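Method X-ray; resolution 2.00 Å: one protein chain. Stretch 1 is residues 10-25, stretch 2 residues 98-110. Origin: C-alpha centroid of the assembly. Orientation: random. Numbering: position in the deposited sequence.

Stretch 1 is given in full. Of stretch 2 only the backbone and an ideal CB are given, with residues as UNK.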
# COMPACT_ATOMS: atom_id res chain seq x y z
N HIS A 10 -3.33 -11.43 -8.76
CA HIS A 10 -4.20 -10.23 -9.03
C HIS A 10 -3.41 -8.95 -9.30
O HIS A 10 -3.92 -7.87 -9.00
CB HIS A 10 -5.12 -9.94 -7.83
CG HIS A 10 -5.65 -11.15 -7.13
ND1 HIS A 10 -6.80 -11.79 -7.53
CD2 HIS A 10 -5.18 -11.83 -6.05
CE1 HIS A 10 -7.02 -12.83 -6.73
NE2 HIS A 10 -6.05 -12.88 -5.83
N ALA A 11 -2.19 -9.04 -9.82
CA ALA A 11 -1.30 -7.85 -9.93
C ALA A 11 -1.90 -6.74 -10.77
O ALA A 11 -2.34 -6.95 -11.90
CB ALA A 11 0.06 -8.23 -10.50
N GLY A 12 -1.90 -5.54 -10.22
CA GLY A 12 -2.40 -4.39 -10.97
C GLY A 12 -3.91 -4.27 -10.96
O GLY A 12 -4.45 -3.47 -11.73
N ASN A 13 -4.60 -5.05 -10.10
CA ASN A 13 -6.06 -4.88 -9.95
C ASN A 13 -6.40 -3.52 -9.28
O ASN A 13 -5.48 -2.76 -8.92
CB ASN A 13 -6.73 -6.09 -9.23
CG ASN A 13 -6.39 -6.17 -7.73
OD1 ASN A 13 -5.55 -5.45 -7.24
ND2 ASN A 13 -7.08 -7.06 -7.00
N PHE A 14 -7.69 -3.21 -9.13
CA PHE A 14 -8.09 -1.91 -8.60
C PHE A 14 -7.50 -1.65 -7.21
O PHE A 14 -7.19 -0.49 -6.87
CB PHE A 14 -9.63 -1.75 -8.61
CG PHE A 14 -10.32 -2.42 -7.46
CD1 PHE A 14 -10.66 -1.70 -6.34
CD2 PHE A 14 -10.56 -3.79 -7.47
CE1 PHE A 14 -11.29 -2.30 -5.25
CE2 PHE A 14 -11.20 -4.41 -6.38
CZ PHE A 14 -11.55 -3.67 -5.28
N ALA A 15 -7.34 -2.70 -6.41
CA ALA A 15 -6.82 -2.57 -5.05
C ALA A 15 -5.35 -2.21 -5.06
O ALA A 15 -4.90 -1.38 -4.26
CB ALA A 15 -7.01 -3.87 -4.30
N ASP A 16 -4.58 -2.86 -5.95
CA ASP A 16 -3.18 -2.44 -6.17
C ASP A 16 -3.09 -0.98 -6.54
O ASP A 16 -2.23 -0.27 -6.07
CB ASP A 16 -2.53 -3.29 -7.27
CG ASP A 16 -1.84 -4.54 -6.71
OD1 ASP A 16 -1.87 -4.76 -5.47
OD2 ASP A 16 -1.26 -5.31 -7.53
N VAL A 17 -3.97 -0.52 -7.42
CA VAL A 17 -3.88 0.86 -7.88
C VAL A 17 -4.02 1.83 -6.70
O VAL A 17 -3.14 2.70 -6.48
CB VAL A 17 -4.93 1.17 -8.98
CG1 VAL A 17 -4.92 2.70 -9.30
CG2 VAL A 17 -4.62 0.37 -10.23
N ILE A 18 -5.10 1.68 -5.92
CA ILE A 18 -5.28 2.61 -4.81
C ILE A 18 -4.20 2.45 -3.72
O ILE A 18 -3.68 3.44 -3.16
CB ILE A 18 -6.70 2.64 -4.21
CG1 ILE A 18 -6.78 3.66 -3.05
CG2 ILE A 18 -7.11 1.28 -3.69
CD1 ILE A 18 -6.45 5.16 -3.44
N LYS A 19 -3.83 1.22 -3.43
CA LYS A 19 -2.78 0.98 -2.43
C LYS A 19 -1.43 1.59 -2.85
O LYS A 19 -0.72 2.22 -2.04
CB LYS A 19 -2.72 -0.53 -2.13
CG LYS A 19 -1.38 -1.16 -2.03
CD LYS A 19 -1.43 -2.70 -1.84
CE LYS A 19 -2.63 -3.38 -2.50
NZ LYS A 19 -2.53 -4.87 -2.39
N HIS A 20 -1.06 1.43 -4.12
CA HIS A 20 0.25 1.90 -4.57
C HIS A 20 0.31 3.41 -4.77
O HIS A 20 1.33 4.01 -4.49
CB HIS A 20 0.70 1.15 -5.82
CG HIS A 20 1.03 -0.30 -5.55
ND1 HIS A 20 0.89 -1.28 -6.51
CD2 HIS A 20 1.53 -0.91 -4.44
CE1 HIS A 20 1.29 -2.44 -6.01
NE2 HIS A 20 1.67 -2.25 -4.76
N ILE A 21 -0.78 4.03 -5.21
CA ILE A 21 -0.80 5.48 -5.29
C ILE A 21 -0.69 6.05 -3.89
O ILE A 21 0.07 7.02 -3.67
CB ILE A 21 -2.09 6.02 -5.97
CG1 ILE A 21 -2.15 5.50 -7.41
CG2 ILE A 21 -2.12 7.57 -5.91
CD1 ILE A 21 -3.50 5.77 -8.13
N THR A 22 -1.44 5.45 -2.95
CA THR A 22 -1.36 5.81 -1.52
C THR A 22 0.09 5.74 -1.03
O THR A 22 0.59 6.69 -0.45
CB THR A 22 -2.27 4.95 -0.66
OG1 THR A 22 -3.64 5.20 -1.05
CG2 THR A 22 -2.12 5.30 0.82
N LEU A 23 0.74 4.61 -1.26
CA LEU A 23 2.17 4.47 -0.94
C LEU A 23 3.00 5.61 -1.54
O LEU A 23 3.80 6.23 -0.85
CB LEU A 23 2.68 3.10 -1.43
CG LEU A 23 4.17 2.82 -1.25
CD1 LEU A 23 4.64 2.94 0.22
CD2 LEU A 23 4.52 1.40 -1.81
N THR A 24 2.83 5.90 -2.83
CA THR A 24 3.63 6.95 -3.47
C THR A 24 3.46 8.32 -2.80
O THR A 24 4.43 9.07 -2.69
CB THR A 24 3.46 7.06 -5.01
OG1 THR A 24 2.19 7.64 -5.34
CG2 THR A 24 3.64 5.69 -5.72
N ARG A 25 2.25 8.61 -2.33
CA ARG A 25 1.96 9.93 -1.72
C ARG A 25 2.62 9.97 -0.34
O ARG A 25 3.20 10.99 0.06
CB ARG A 25 0.44 10.17 -1.62
CG ARG A 25 -0.26 10.15 -3.00
CD ARG A 25 -0.34 11.51 -3.69
NE ARG A 25 0.74 12.47 -3.44
CZ ARG A 25 1.71 12.77 -4.30
NH1 ARG A 25 1.83 12.17 -5.47
NH2 ARG A 25 2.61 13.67 -3.98
N UNK A 98 4.83 -5.30 -17.51
CA UNK A 98 5.17 -5.50 -16.10
C UNK A 98 4.41 -4.53 -15.22
O UNK A 98 4.21 -3.35 -15.58
CB UNK A 98 6.68 -5.34 -15.88
N UNK A 99 3.99 -5.01 -14.06
CA UNK A 99 3.51 -4.12 -13.01
C UNK A 99 4.44 -4.20 -11.78
O UNK A 99 4.78 -5.31 -11.34
CB UNK A 99 2.07 -4.48 -12.63
N UNK A 100 4.86 -3.04 -11.22
CA UNK A 100 5.75 -3.09 -10.05
C UNK A 100 5.02 -3.44 -8.76
O UNK A 100 3.84 -3.10 -8.59
CB UNK A 100 6.46 -1.74 -9.88
N UNK A 101 5.71 -4.12 -7.86
CA UNK A 101 5.14 -4.35 -6.53
C UNK A 101 5.55 -3.17 -5.67
O UNK A 101 6.38 -2.36 -6.10
CB UNK A 101 5.61 -5.67 -5.92
N UNK A 102 5.00 -3.08 -4.46
CA UNK A 102 5.32 -2.01 -3.54
C UNK A 102 6.83 -1.80 -3.30
O UNK A 102 7.30 -0.64 -3.27
CB UNK A 102 4.63 -2.29 -2.20
N UNK A 103 7.62 -2.89 -3.20
CA UNK A 103 9.07 -2.62 -3.03
C UNK A 103 9.71 -1.84 -4.20
O UNK A 103 10.58 -1.03 -3.96
CB UNK A 103 9.81 -3.95 -2.86
N UNK A 104 9.26 -2.10 -5.43
CA UNK A 104 9.75 -1.39 -6.62
C UNK A 104 9.37 0.10 -6.58
O UNK A 104 10.19 0.96 -6.91
CB UNK A 104 9.19 -2.04 -7.89
N UNK A 105 8.16 0.42 -6.13
CA UNK A 105 7.85 1.84 -5.86
C UNK A 105 8.77 2.46 -4.79
O UNK A 105 9.30 3.59 -4.97
CB UNK A 105 6.39 1.97 -5.41
N UNK A 106 8.96 1.76 -3.68
CA UNK A 106 9.74 2.33 -2.57
C UNK A 106 11.21 2.60 -2.94
O UNK A 106 11.79 3.64 -2.61
CB UNK A 106 9.69 1.38 -1.37
N UNK A 107 11.80 1.66 -3.66
CA UNK A 107 13.18 1.80 -4.09
C UNK A 107 13.30 2.99 -5.03
O UNK A 107 14.31 3.68 -5.02
CB UNK A 107 13.67 0.52 -4.77
N UNK A 108 12.26 3.28 -5.80
CA UNK A 108 12.31 4.44 -6.67
C UNK A 108 12.23 5.78 -5.96
O UNK A 108 12.96 6.70 -6.31
CB UNK A 108 11.17 4.35 -7.69
N UNK A 109 11.37 5.89 -4.96
CA UNK A 109 11.19 7.16 -4.28
C UNK A 109 12.08 7.45 -3.05
O UNK A 109 12.27 8.62 -2.66
CB UNK A 109 9.73 7.25 -3.84
N UNK A 110 12.59 6.40 -2.43
CA UNK A 110 13.42 6.57 -1.25
C UNK A 110 14.84 7.01 -1.62
O UNK A 110 15.17 7.06 -2.81
CB UNK A 110 13.46 5.27 -0.45

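Position 98 opens the second stretch in an extended conformation, with nothing of the first stretch within 5.5 Å of its CB. The contact places no demand on it, and many residues would serve; it is Tyr 98.

Position 99 is still extended, but its CA-to-CB bond points toward the first stretch. The CB lies 4.8 Å from Ala 11 CB; beyond it are the bare CA of Gly 12, the carboxylate of Asp 16 and, farther on, ND1 of His 20. A long, flat side chain could lie against the glycine, and a polar tip could reach the imidazole; a phenylalanine-like ring would fill the space but leave ND1 unanswered. The residue is Tyr 99, in the t rotamer. Gly 12 CA sits 3.8 Å from the centroid of the Tyr 99 ring, almost on its normal, a CH-pi contact. Gly 12 has phi 80° and psi 12°, where a CB would jam against the carbonyl O of Ala 11, which by itself calls for glycine; a CB there would also lie 3.6 Å from Tyr 99 CG. Gly 12 N, over the same ring, donates to Asp 16 OD2 at 2.8 Å. At the far end Tyr 99 OH and His 20 ND1 form a nearly linear hydrogen bond of 2.7 Å, in which either could be the donor.

At position 100 the CB points sideways into space the first stretch does not fill. The phi of -77° is compatible with proline, among many others, and Pro 100 ends the strand. Position 101 points away and precedes a helix, an N-cap site where serine, threonine, aspartate, asparagine or glycine are all common. It is Gly 101, which has no side chain to cap with.

Position 102 begins the helix. Its ideal CB is 3.7 Å from Leu 23 CD2 and 3.9 Å from His 20 NE2, so a small residue such as alanine, serine or threonine is favoured. Ser 102 packs its CB 3.6 Å from Leu 23 CD2. Its backbone N donates to a water at 2.9 Å, and that water also makes a weak hydrogen bond to His 20 NE2.

Position 103 points away, and early in a helix its N need not donate to the backbone, so proline or many others would do; it is Pro 103. Position 104 is out of reach, with no preference set; it is Tyr 104.

Position 105 faces Leu 23, Thr 24 and the imidazole, so a large apolar or aromatic side chain would fit. Phe 105 places its ring obliquely to that of His 20, with centroids 4.8 Å apart, while its CD1 meets Thr 24 CG2 at 3.9 Å.

At position 106 the CB points sideways, 5.2 Å from Leu 23 CD2, so a small residue fits easily; it is Ala 106. Positions 107 and 108 are out of reach, so any helix-compatible residue would serve; they are Ile 107 and Asn 108.

Position 109 points toward the first stretch, but across a gap, where Thr 24 offers its carbonyl oxygen. A long side chain with a donor is wanted, such as glutamine, lysine or arginine. Gln 109 extends, and its NE2 donates to Thr 24 O at 2.9 Å; its OE1 finds no partner.

Position 110 leaves the helix, out of reach, and many residues would do; it is Leu 110.

Stretch 2, residues 98-110: YYPGSPYFAINQL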
# COMPACT_ATOMS: atom_id res chain seq x y z
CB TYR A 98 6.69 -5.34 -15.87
CG TYR A 98 7.40 -6.67 -15.93
CD1 TYR A 98 7.81 -7.32 -14.76
CD2 TYR A 98 7.60 -7.32 -17.16
CE1 TYR A 98 8.46 -8.60 -14.83
CE2 TYR A 98 8.24 -8.59 -17.24
CZ TYR A 98 8.65 -9.20 -16.08
OH TYR A 98 9.26 -10.45 -16.16
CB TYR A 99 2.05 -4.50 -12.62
CG TYR A 99 1.43 -3.52 -11.63
CD1 TYR A 99 0.98 -2.28 -12.06
CD2 TYR A 99 1.35 -3.83 -10.28
CE1 TYR A 99 0.43 -1.38 -11.16
CE2 TYR A 99 0.82 -2.92 -9.36
CZ TYR A 99 0.35 -1.70 -9.83
OH TYR A 99 -0.13 -0.77 -8.96
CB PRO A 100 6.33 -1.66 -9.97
CG PRO A 100 5.62 -0.84 -10.98
CD PRO A 100 4.52 -1.66 -11.61
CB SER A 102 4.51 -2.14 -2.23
OG SER A 102 4.93 -3.28 -1.52
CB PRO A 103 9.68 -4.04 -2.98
CG PRO A 103 8.59 -4.90 -2.51
CD PRO A 103 7.36 -4.35 -3.21
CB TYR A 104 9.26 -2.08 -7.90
CG TYR A 104 10.04 -1.68 -9.13
CD1 TYR A 104 11.11 -2.48 -9.58
CD2 TYR A 104 9.71 -0.55 -9.87
CE1 TYR A 104 11.88 -2.11 -10.71
CE2 TYR A 104 10.44 -0.19 -11.03
CZ TYR A 104 11.52 -0.98 -11.42
OH TYR A 104 12.25 -0.64 -12.54
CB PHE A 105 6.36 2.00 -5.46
CG PHE A 105 5.40 1.71 -6.60
CD1 PHE A 105 5.17 2.66 -7.61
CD2 PHE A 105 4.71 0.51 -6.65
CE1 PHE A 105 4.27 2.39 -8.67
CE2 PHE A 105 3.79 0.23 -7.70
CZ PHE A 105 3.59 1.17 -8.70
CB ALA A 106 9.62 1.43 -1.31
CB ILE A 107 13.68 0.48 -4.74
CG1 ILE A 107 13.88 -0.59 -3.66
CG2 ILE A 107 15.00 0.70 -5.40
CD1 ILE A 107 14.06 -2.08 -4.20
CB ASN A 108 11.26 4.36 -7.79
CG ASN A 108 11.82 3.72 -9.03
OD1 ASN A 108 12.47 4.38 -9.86
ND2 ASN A 108 11.64 2.41 -9.14
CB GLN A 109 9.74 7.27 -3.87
CG GLN A 109 8.86 7.88 -4.97
CD GLN A 109 7.44 7.91 -4.52
OE1 GLN A 109 6.82 6.87 -4.39
NE2 GLN A 109 6.95 9.09 -4.18
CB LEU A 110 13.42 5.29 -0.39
CG LEU A 110 12.08 5.10 0.36
CD1 LEU A 110 12.08 3.77 1.11
CD2 LEU A 110 11.84 6.21 1.34
O HOH W 1 3.00 -5.20 -4.01
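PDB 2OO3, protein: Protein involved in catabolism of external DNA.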